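Geranylgeranyl pyrophosphate synthase (Corynebacterium glutamicum, PDB 3LK5) probably catalyses Mg(2+)-dependent head-to-tail condensation of isopentenyl diphosphate with an allylic diphosphate, a chain-lengthening step of isoprenoid biosynthesis. Local coordinates at residues G189-D194 against R213-A218; E206-V211 against R282-A287; Y219-P224 against L243-D248. One frame throughout, in Å; residues are numbered along the deposited sequence.

All three contacts lean on one element, helix 205-231, met at successive levels: near its start by residues 282-287 (interaction 2), then by helix 170-199 (interaction 1), and further on by helix 236-263 (interaction 3). Interaction 1 is the buried one; the other two are partly buried. Interactions 1 and 3 both bring helices close over a glycine, and alanine is the small residue in 2 and 3. Only interaction 1, beside the Mg(2+) site, has a salt bridge across it; the others hold by van der Waals packing, methyl groups resting on carbons and on carbonyl or carboxylate oxygens. Interaction 1 touches each of the others, whereas interactions 2 and 3 do not touch.

Interaction 1: G189-D194 against R213-A218; sequences GGQLLD and RFKTAA
Backbone packing comes first. The two helix segments cross at 133° between their N-to-C directions, with axes 7.7 Å apart, and the close approach rests on Gly190, whose CA lies 4.1 Å from the CA of Lys215. With no side chain on Gly190, the CB of Lys215 sits against the bare backbone, 3.8 Å from Gly190 C. Phe214 adds only its CB, 4.1 Å from Gly190 CA, before its ring swings off to pack on Glu186 and on Asp42 of the second subunit. The turn at 213-218 is of the wider pi type, Ala218 N bonding to Arg213 O, five residues back.

The apolar part is the lysine's methylene chain. Its CG stands anti to the backbone N, and the chain runs out across Gln191 at about a right angle, CG to CG at 3.9 Å. Gln191 is bent at chi2, and its OE1 comes within 4.0 Å of Lys215 CE, while its NE2 makes a weak hydrogen bond to Asp108.

The polar part is one salt bridge. A bend at chi3 (145°) carries Lys215 NZ to Asp194 OD2, 3.1 Å away, with the ammonium 40° out of the carboxylate plane. Such a positive charge should help keep this buried carboxylate ionised and offset some of the negative charge of the nearby aspartates.

Asp194 is a Mg(2+) ligand, as are Asp108 and Asp112, although no metal is bound to this chain. Residues 190-194 spell the Gly-Gln-x-x-Asp sequence familiar in trans-prenyltransferases, and Lys215-Thr216 match the Lys-Thr pair of the same family, so the contact is characteristic of the wall of their diphosphate-Mg(2+) site.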
loop_
_atom_site.group_PDB
_atom_site.type_symbol
_atom_site.label_atom_id
_atom_site.label_comp_id
_atom_site.label_asym_id
_atom_site.label_seq_id
_atom_site.Cartn_x
_atom_site.Cartn_y
_atom_site.Cartn_z
ATOM N N GLY A 189 -5.124 4.482 -10.136
ATOM C CA GLY A 189 -6.076 4.380 -11.274
ATOM C C GLY A 189 -5.360 4.645 -12.618
ATOM O O GLY A 189 -5.534 3.879 -13.598
ATOM N N GLY A 190 -4.581 5.729 -12.682
ATOM C CA GLY A 190 -3.665 5.973 -13.849
ATOM C C GLY A 190 -2.749 4.808 -14.224
ATOM O O GLY A 190 -2.642 4.439 -15.402
ATOM N N GLN A 191 -2.092 4.201 -13.241
ATOM C CA GLN A 191 -1.285 3.001 -13.503
ATOM C C GLN A 191 -2.062 1.790 -14.007
ATOM O O GLN A 191 -1.577 1.032 -14.887
ATOM C CB GLN A 191 -0.487 2.629 -12.280
ATOM C CG GLN A 191 0.339 3.783 -11.842
ATOM C CD GLN A 191 1.685 3.390 -11.336
ATOM O OE1 GLN A 191 2.626 4.214 -11.362
ATOM N NE2 GLN A 191 1.812 2.160 -10.826
ATOM N N LEU A 192 -3.260 1.606 -13.463
ATOM C CA LEU A 192 -4.119 0.527 -13.944
ATOM C C LEU A 192 -4.460 0.736 -15.423
ATOM O O LEU A 192 -4.456 -0.220 -16.208
ATOM C CB LEU A 192 -5.412 0.407 -13.115
ATOM C CG LEU A 192 -5.201 -0.309 -11.778
ATOM C CD1 LEU A 192 -6.374 -0.033 -10.798
ATOM C CD2 LEU A 192 -5.000 -1.805 -12.033
ATOM N N LEU A 193 -4.817 1.966 -15.790
ATOM C CA LEU A 193 -5.140 2.263 -17.192
ATOM C C LEU A 193 -3.935 2.028 -18.116
ATOM O O LEU A 193 -4.098 1.528 -19.240
ATOM C CB LEU A 193 -5.665 3.695 -17.343
ATOM C CG LEU A 193 -6.066 4.154 -18.748
ATOM C CD1 LEU A 193 -7.108 3.185 -19.374
ATOM C CD2 LEU A 193 -6.646 5.532 -18.643
ATOM N N ASP A 194 -2.745 2.377 -17.630
ATOM C CA ASP A 194 -1.470 2.228 -18.366
ATOM C C ASP A 194 -1.091 0.757 -18.617
ATOM O O ASP A 194 -0.660 0.381 -19.730
ATOM C CB ASP A 194 -0.358 2.922 -17.588
ATOM C CG ASP A 194 0.847 3.239 -18.437
ATOM O OD1 ASP A 194 0.695 3.615 -19.618
ATOM O OD2 ASP A 194 1.964 3.136 -17.912
ATOM N N ARG A 213 -2.895 12.445 -17.562
ATOM C CA ARG A 213 -3.674 13.308 -16.663
ATOM C C ARG A 213 -3.625 12.807 -15.199
ATOM O O ARG A 213 -3.513 13.623 -14.255
ATOM C CB ARG A 213 -5.121 13.319 -17.134
ATOM C CG ARG A 213 -6.076 14.086 -16.284
ATOM C CD ARG A 213 -7.491 14.053 -16.894
ATOM N NE ARG A 213 -8.439 14.576 -15.904
ATOM C CZ ARG A 213 -9.760 14.380 -15.902
ATOM N NH1 ARG A 213 -10.358 13.640 -16.840
ATOM N NH2 ARG A 213 -10.485 14.911 -14.923
ATOM N N PHE A 214 -3.717 11.474 -15.052
ATOM C CA PHE A 214 -3.917 10.840 -13.718
ATOM C C PHE A 214 -2.634 10.252 -13.159
ATOM O O PHE A 214 -2.273 10.562 -12.026
ATOM C CB PHE A 214 -5.045 9.785 -13.783
ATOM C CG PHE A 214 -6.400 10.393 -13.972
ATOM C CD1 PHE A 214 -6.984 11.151 -12.939
ATOM C CD2 PHE A 214 -7.068 10.284 -15.195
ATOM C CE1 PHE A 214 -8.263 11.753 -13.110
ATOM C CE2 PHE A 214 -8.316 10.845 -15.377
ATOM C CZ PHE A 214 -8.916 11.600 -14.350
ATOM N N LYS A 215 -1.912 9.452 -13.959
ATOM C CA LYS A 215 -0.691 8.841 -13.472
ATOM C C LYS A 215 0.437 9.869 -13.295
ATOM O O LYS A 215 1.257 9.734 -12.398
ATOM C CB LYS A 215 -0.243 7.707 -14.401
ATOM C CG LYS A 215 1.041 6.992 -13.969
ATOM C CD LYS A 215 1.470 5.897 -14.972
ATOM C CE LYS A 215 2.996 5.852 -15.041
ATOM N NZ LYS A 215 3.537 4.613 -15.673
ATOM N N THR A 216 0.441 10.916 -14.106
ATOM C CA THR A 216 1.515 11.911 -13.989
ATOM C C THR A 216 1.050 13.250 -13.509
ATOM O O THR A 216 1.581 13.734 -12.523
ATOM C CB THR A 216 2.296 12.099 -15.311
ATOM O OG1 THR A 216 2.843 10.828 -15.685
ATOM C CG2 THR A 216 3.475 13.105 -15.099
ATOM N N ALA A 217 0.088 13.895 -14.183
ATOM C CA ALA A 217 -0.132 15.300 -13.856
ATOM C C ALA A 217 -0.753 15.456 -12.437
ATOM O O ALA A 217 -0.317 16.294 -11.649
ATOM C CB ALA A 217 -1.018 15.982 -14.878
ATOM N N ALA A 218 -1.799 14.687 -12.162
ATOM C CA ALA A 218 -2.467 14.721 -10.848
ATOM C C ALA A 218 -1.465 14.341 -9.772
ATOM O O ALA A 218 -1.287 15.027 -8.776
ATOM C CB ALA A 218 -3.659 13.705 -10.817
#

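Interaction 2: E206-V211 against R282-A287; sequences ELADSV and RTVLLA
A turn of helix, residues 206-211, lies against a loop that runs into the first turn of helix 284-296, and the closest CA atoms are those of Ala208 and Val284, 5.7 Å apart. Ala208 carries the contact. Its CB points toward the other segment and rests where loop becomes helix: Ala208 CB is 3.7 Å from the carbonyl oxygen Arg282 O, 4.0 Å from Thr283 C and 3.8 Å from Val284 CG2.

That valine methyl is the second point of contact. Val284 holds CG1 anti to its backbone N (chi1 165°), which places CG2 beside the N and over toward the facing helix. There it touches both Ala208 CB and the carboxylate of Asp209, whose OD1 is 3.4 Å away; the side chains of Asp209 and Val284 cross at about a right angle. The oxygen's real partner is Arg336, with which it forms a salt bridge, so the methyl merely lies alongside an anchored charge.

The start of the helix is fixed by Thr283 at the N-cap. Its OG1 accepts from Leu286 N over 2.9 Å at 162°, a nearly straight capping bond, and its side chain is turned away from Ala208. Arg282 gives mainly backbone, as its side chain leads away from the contact and packs on the loop residues Ala201, Glu203 and Val308; only its base lies near the Mg(2+) ligand Asp194.

Around the pair, helix 236-263 backs the second segment, receiving Thr283 on Asp258, Val284 on Leu255 and Leu285 on Leu259. Helix 170-199 closes against the first segment through Leu193 and Asp194, and Ser210 reaches Ile43 of the second subunit.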
loop_
_atom_site.group_PDB
_atom_site.type_symbol
_atom_site.label_atom_id
_atom_site.label_comp_id
_atom_site.label_asym_id
_atom_site.label_seq_id
_atom_site.Cartn_x
_atom_site.Cartn_y
_atom_site.Cartn_z
ATOM N N GLU A 206 -6.327 9.189 -26.970
ATOM C CA GLU A 206 -7.229 9.586 -25.880
ATOM C C GLU A 206 -6.933 8.855 -24.589
ATOM O O GLU A 206 -6.976 9.443 -23.491
ATOM C CB GLU A 206 -8.666 9.257 -26.249
ATOM C CG GLU A 206 -9.607 10.425 -26.165
ATOM C CD GLU A 206 -9.335 11.429 -27.269
ATOM O OE1 GLU A 206 -9.227 11.012 -28.453
ATOM O OE2 GLU A 206 -9.221 12.639 -26.959
ATOM N N LEU A 207 -6.666 7.559 -24.702
ATOM C CA LEU A 207 -6.423 6.789 -23.500
ATOM C C LEU A 207 -5.050 7.084 -22.928
ATOM O O LEU A 207 -4.883 7.131 -21.712
ATOM C CB LEU A 207 -6.636 5.305 -23.733
ATOM C CG LEU A 207 -8.125 4.948 -23.882
ATOM C CD1 LEU A 207 -8.238 3.521 -24.384
ATOM C CD2 LEU A 207 -8.924 5.132 -22.574
ATOM N N ALA A 208 -4.064 7.279 -23.803
ATOM C CA ALA A 208 -2.730 7.700 -23.364
ATOM C C ALA A 208 -2.819 9.057 -22.662
ATOM O O ALA A 208 -2.141 9.252 -21.621
ATOM C CB ALA A 208 -1.737 7.768 -24.560
ATOM N N ASP A 209 -3.645 9.969 -23.196
ATOM C CA ASP A 209 -3.936 11.281 -22.547
ATOM C C ASP A 209 -4.467 11.104 -21.107
ATOM O O ASP A 209 -4.066 11.840 -20.194
ATOM C CB ASP A 209 -4.991 12.107 -23.308
ATOM C CG ASP A 209 -4.482 12.683 -24.636
ATOM O OD1 ASP A 209 -3.252 12.858 -24.845
ATOM O OD2 ASP A 209 -5.358 12.987 -25.487
ATOM N N SER A 210 -5.399 10.163 -20.934
ATOM C CA SER A 210 -5.942 9.881 -19.608
ATOM C C SER A 210 -4.876 9.410 -18.656
ATOM O O SER A 210 -4.838 9.850 -17.492
ATOM C CB SER A 210 -7.094 8.869 -19.661
ATOM O OG SER A 210 -8.180 9.421 -20.399
ATOM N N VAL A 211 -4.016 8.515 -19.127
ATOM C CA VAL A 211 -2.916 8.056 -18.309
ATOM C C VAL A 211 -2.058 9.267 -17.869
ATOM O O VAL A 211 -1.707 9.408 -16.687
ATOM C CB VAL A 211 -2.048 7.047 -19.048
ATOM C CG1 VAL A 211 -0.800 6.748 -18.238
ATOM C CG2 VAL A 211 -2.835 5.749 -19.352
ATOM N N ARG A 282 3.242 2.829 -23.906
ATOM C CA ARG A 282 2.172 3.314 -24.774
ATOM C C ARG A 282 1.947 4.830 -24.665
ATOM O O ARG A 282 0.984 5.303 -24.044
ATOM C CB ARG A 282 0.877 2.529 -24.537
ATOM C CG ARG A 282 1.021 1.084 -24.932
ATOM C CD ARG A 282 0.926 0.943 -26.435
ATOM N NE ARG A 282 1.481 -0.318 -26.906
ATOM C CZ ARG A 282 1.589 -0.660 -28.194
ATOM N NH1 ARG A 282 1.141 0.142 -29.168
ATOM N NH2 ARG A 282 2.128 -1.832 -28.513
ATOM N N THR A 283 2.839 5.575 -25.311
ATOM C CA THR A 283 2.871 7.015 -25.193
ATOM C C THR A 283 1.961 7.719 -26.200
ATOM O O THR A 283 1.502 7.125 -27.217
ATOM C CB THR A 283 4.331 7.500 -25.362
ATOM O OG1 THR A 283 4.835 7.074 -26.643
ATOM C CG2 THR A 283 5.231 6.898 -24.273
ATOM N N VAL A 284 1.713 8.998 -25.946
ATOM C CA VAL A 284 1.088 9.850 -26.946
ATOM C C VAL A 284 1.967 9.930 -28.217
ATOM O O VAL A 284 1.431 9.887 -29.332
ATOM C CB VAL A 284 0.825 11.268 -26.388
ATOM C CG1 VAL A 284 0.508 12.263 -27.515
ATOM C CG2 VAL A 284 -0.347 11.208 -25.345
ATOM N N LEU A 285 3.287 10.038 -28.035
ATOM C CA LEU A 285 4.244 10.004 -29.167
ATOM C C LEU A 285 4.011 8.757 -30.050
ATOM O O LEU A 285 3.853 8.859 -31.295
ATOM C CB LEU A 285 5.694 9.987 -28.654
ATOM C CG LEU A 285 6.845 9.852 -29.673
ATOM C CD1 LEU A 285 6.874 11.028 -30.652
ATOM C CD2 LEU A 285 8.217 9.629 -29.050
ATOM N N LEU A 286 4.012 7.581 -29.418
ATOM C CA LEU A 286 3.806 6.333 -30.165
ATOM C C LEU A 286 2.438 6.258 -30.843
ATOM O O LEU A 286 2.348 5.829 -32.002
ATOM C CB LEU A 286 4.076 5.092 -29.284
ATOM C CG LEU A 286 3.887 3.724 -29.960
ATOM C CD1 LEU A 286 4.824 3.514 -31.200
ATOM C CD2 LEU A 286 4.023 2.576 -28.927
ATOM N N ALA A 287 1.378 6.682 -30.156
ATOM C CA ALA A 287 0.040 6.628 -30.745
ATOM C C ALA A 287 -0.068 7.524 -31.985
ATOM O O ALA A 287 -0.600 7.105 -33.031
ATOM C CB ALA A 287 -1.030 6.992 -29.712
#

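Interaction 3: Y219-P224 against L243-D248; sequences YTIARP and LHYGHD
Helices 205-231 and 236-263 form an antiparallel helical hairpin within the all-alpha prenyl synthase fold, and here their segments run at 177° with axes 7.3 Å apart. Such closeness depends on small residues: Ala222 CA and Gly246 CA are 3.9 Å apart, and the alanine CB projects between Gly246 and Leu243.

Ile221 grips the glycine from one side. Its CG2, anti to the backbone N, presses on Gly246 CA at 3.5 Å, tighter than usual for two carbons, and lies 3.9 Å from Tyr245 CE2. The tyrosine's hydroxyl is tied down elsewhere, by Leu361 O and Tyr69. Leu243 bends across with its CD2 methyl, 3.5 Å from Ala222 O and near the guanidinium of Arg223, whose main partner is Glu186 on helix 170-199.

The first helix is irregular, with a wider pi-type turn at 219-222 and a kink at Pro224. On the far helix His247 points away from the contact and binds its neighbour: ND1 donates to Asp248 OD1 over 2.8 Å, meeting the anti lone pair of the oxygen, which lies in the plane of the imidazole.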
loop_
_atom_site.group_PDB
_atom_site.type_symbol
_atom_site.label_atom_id
_atom_site.label_comp_id
_atom_site.label_asym_id
_atom_site.label_seq_id
_atom_site.Cartn_x
_atom_site.Cartn_y
_atom_site.Cartn_z
ATOM N N TYR A 219 -0.736 13.276 -10.043
ATOM C CA TYR A 219 0.132 12.677 -9.054
ATOM C C TYR A 219 1.369 13.531 -8.743
ATOM O O TYR A 219 1.791 13.654 -7.596
ATOM C CB TYR A 219 0.564 11.309 -9.599
ATOM C CG TYR A 219 1.632 10.648 -8.782
ATOM C CD1 TYR A 219 1.470 10.498 -7.386
ATOM C CD2 TYR A 219 2.774 10.127 -9.389
ATOM C CE1 TYR A 219 2.443 9.880 -6.629
ATOM C CE2 TYR A 219 3.749 9.476 -8.661
ATOM C CZ TYR A 219 3.569 9.356 -7.276
ATOM O OH TYR A 219 4.528 8.761 -6.521
ATOM N N THR A 220 1.940 14.139 -9.775
ATOM C CA THR A 220 3.290 14.694 -9.636
ATOM C C THR A 220 3.281 16.173 -9.324
ATOM O O THR A 220 4.185 16.672 -8.630
ATOM C CB THR A 220 4.111 14.407 -10.928
ATOM O OG1 THR A 220 4.167 12.985 -11.120
ATOM C CG2 THR A 220 5.548 15.022 -10.870
ATOM N N ILE A 221 2.268 16.869 -9.832
ATOM C CA ILE A 221 2.234 18.300 -9.701
ATOM C C ILE A 221 0.961 18.852 -9.114
ATOM O O ILE A 221 1.009 19.606 -8.124
ATOM C CB ILE A 221 2.498 19.022 -11.108
ATOM C CG1 ILE A 221 3.756 18.439 -11.750
ATOM C CG2 ILE A 221 2.582 20.575 -10.873
ATOM C CD1 ILE A 221 4.409 19.383 -12.898
ATOM N N ALA A 222 -0.183 18.521 -9.716
ATOM C CA ALA A 222 -1.423 19.168 -9.273
ATOM C C ALA A 222 -1.815 18.816 -7.843
ATOM O O ALA A 222 -2.107 19.707 -7.040
ATOM C CB ALA A 222 -2.610 18.866 -10.231
ATOM N N ARG A 223 -1.845 17.533 -7.521
ATOM C CA ARG A 223 -2.219 17.194 -6.155
ATOM C C ARG A 223 -1.161 17.581 -5.090
ATOM O O ARG A 223 -1.559 17.983 -4.007
ATOM C CB ARG A 223 -2.660 15.722 -5.981
ATOM C CG ARG A 223 -3.935 15.316 -6.763
ATOM C CD ARG A 223 -5.146 16.107 -6.318
ATOM N NE ARG A 223 -6.372 15.550 -6.937
ATOM C CZ ARG A 223 -7.559 16.151 -6.895
ATOM N NH1 ARG A 223 -7.727 17.306 -6.236
ATOM N NH2 ARG A 223 -8.618 15.578 -7.474
ATOM N N PRO A 224 0.161 17.444 -5.371
ATOM C CA PRO A 224 1.102 17.984 -4.363
ATOM C C PRO A 224 0.836 19.480 -4.116
ATOM O O PRO A 224 0.834 19.901 -2.984
ATOM C CB PRO A 224 2.484 17.733 -5.016
ATOM C CG PRO A 224 2.248 16.359 -5.712
ATOM C CD PRO A 224 0.865 16.616 -6.379
ATOM N N LEU A 243 -4.203 24.072 -9.365
ATOM C CA LEU A 243 -4.628 22.810 -9.951
ATOM C C LEU A 243 -4.606 22.888 -11.477
ATOM O O LEU A 243 -4.250 21.903 -12.121
ATOM C CB LEU A 243 -6.035 22.377 -9.460
ATOM C CG LEU A 243 -6.092 21.735 -8.060
ATOM C CD1 LEU A 243 -7.593 21.621 -7.589
ATOM C CD2 LEU A 243 -5.391 20.369 -8.032
ATOM N N HIS A 244 -4.969 24.040 -12.031
ATOM C CA HIS A 244 -4.901 24.221 -13.498
ATOM C C HIS A 244 -3.461 24.235 -13.973
ATOM O O HIS A 244 -3.111 23.587 -14.953
ATOM C CB HIS A 244 -5.581 25.519 -13.918
ATOM C CG HIS A 244 -7.069 25.437 -14.013
ATOM N ND1 HIS A 244 -7.710 24.660 -14.956
ATOM C CD2 HIS A 244 -8.045 26.116 -13.360
ATOM C CE1 HIS A 244 -9.021 24.825 -14.844
ATOM N NE2 HIS A 244 -9.253 25.710 -13.890
ATOM N N TYR A 245 -2.617 24.997 -13.282
ATOM C CA TYR A 245 -1.179 24.922 -13.536
ATOM C C TYR A 245 -0.666 23.491 -13.482
ATOM O O TYR A 245 0.047 23.025 -14.391
ATOM C CB TYR A 245 -0.424 25.817 -12.532
ATOM C CG TYR A 245 1.085 25.623 -12.451
ATOM C CD1 TYR A 245 1.973 26.510 -13.110
ATOM C CD2 TYR A 245 1.629 24.553 -11.690
ATOM C CE1 TYR A 245 3.372 26.342 -12.976
ATOM C CE2 TYR A 245 2.989 24.351 -11.576
ATOM C CZ TYR A 245 3.866 25.253 -12.208
ATOM O OH TYR A 245 5.211 25.018 -12.040
ATOM N N GLY A 246 -1.034 22.759 -12.444
ATOM C CA GLY A 246 -0.498 21.408 -12.279
ATOM C C GLY A 246 -0.987 20.491 -13.400
ATOM O O GLY A 246 -0.262 19.577 -13.823
ATOM N N HIS A 247 -2.234 20.676 -13.823
ATOM C CA HIS A 247 -2.803 19.830 -14.882
ATOM C C HIS A 247 -1.997 20.046 -16.192
ATOM O O HIS A 247 -1.488 19.074 -16.782
ATOM C CB HIS A 247 -4.285 20.172 -15.113
ATOM C CG HIS A 247 -4.874 19.591 -16.369
ATOM N ND1 HIS A 247 -4.800 20.221 -17.601
ATOM C CD2 HIS A 247 -5.606 18.465 -16.570
ATOM C CE1 HIS A 247 -5.423 19.485 -18.512
ATOM N NE2 HIS A 247 -5.922 18.416 -17.913
ATOM N N ASP A 248 -1.847 21.311 -16.576
ATOM C CA ASP A 248 -1.140 21.668 -17.830
ATOM C C ASP A 248 0.354 21.351 -17.796
ATOM O O ASP A 248 0.876 20.670 -18.679
ATOM C CB ASP A 248 -1.348 23.133 -18.165
ATOM C CG ASP A 248 -2.774 23.452 -18.544
ATOM O OD1 ASP A 248 -3.627 22.538 -18.646
ATOM O OD2 ASP A 248 -3.055 24.633 -18.741
#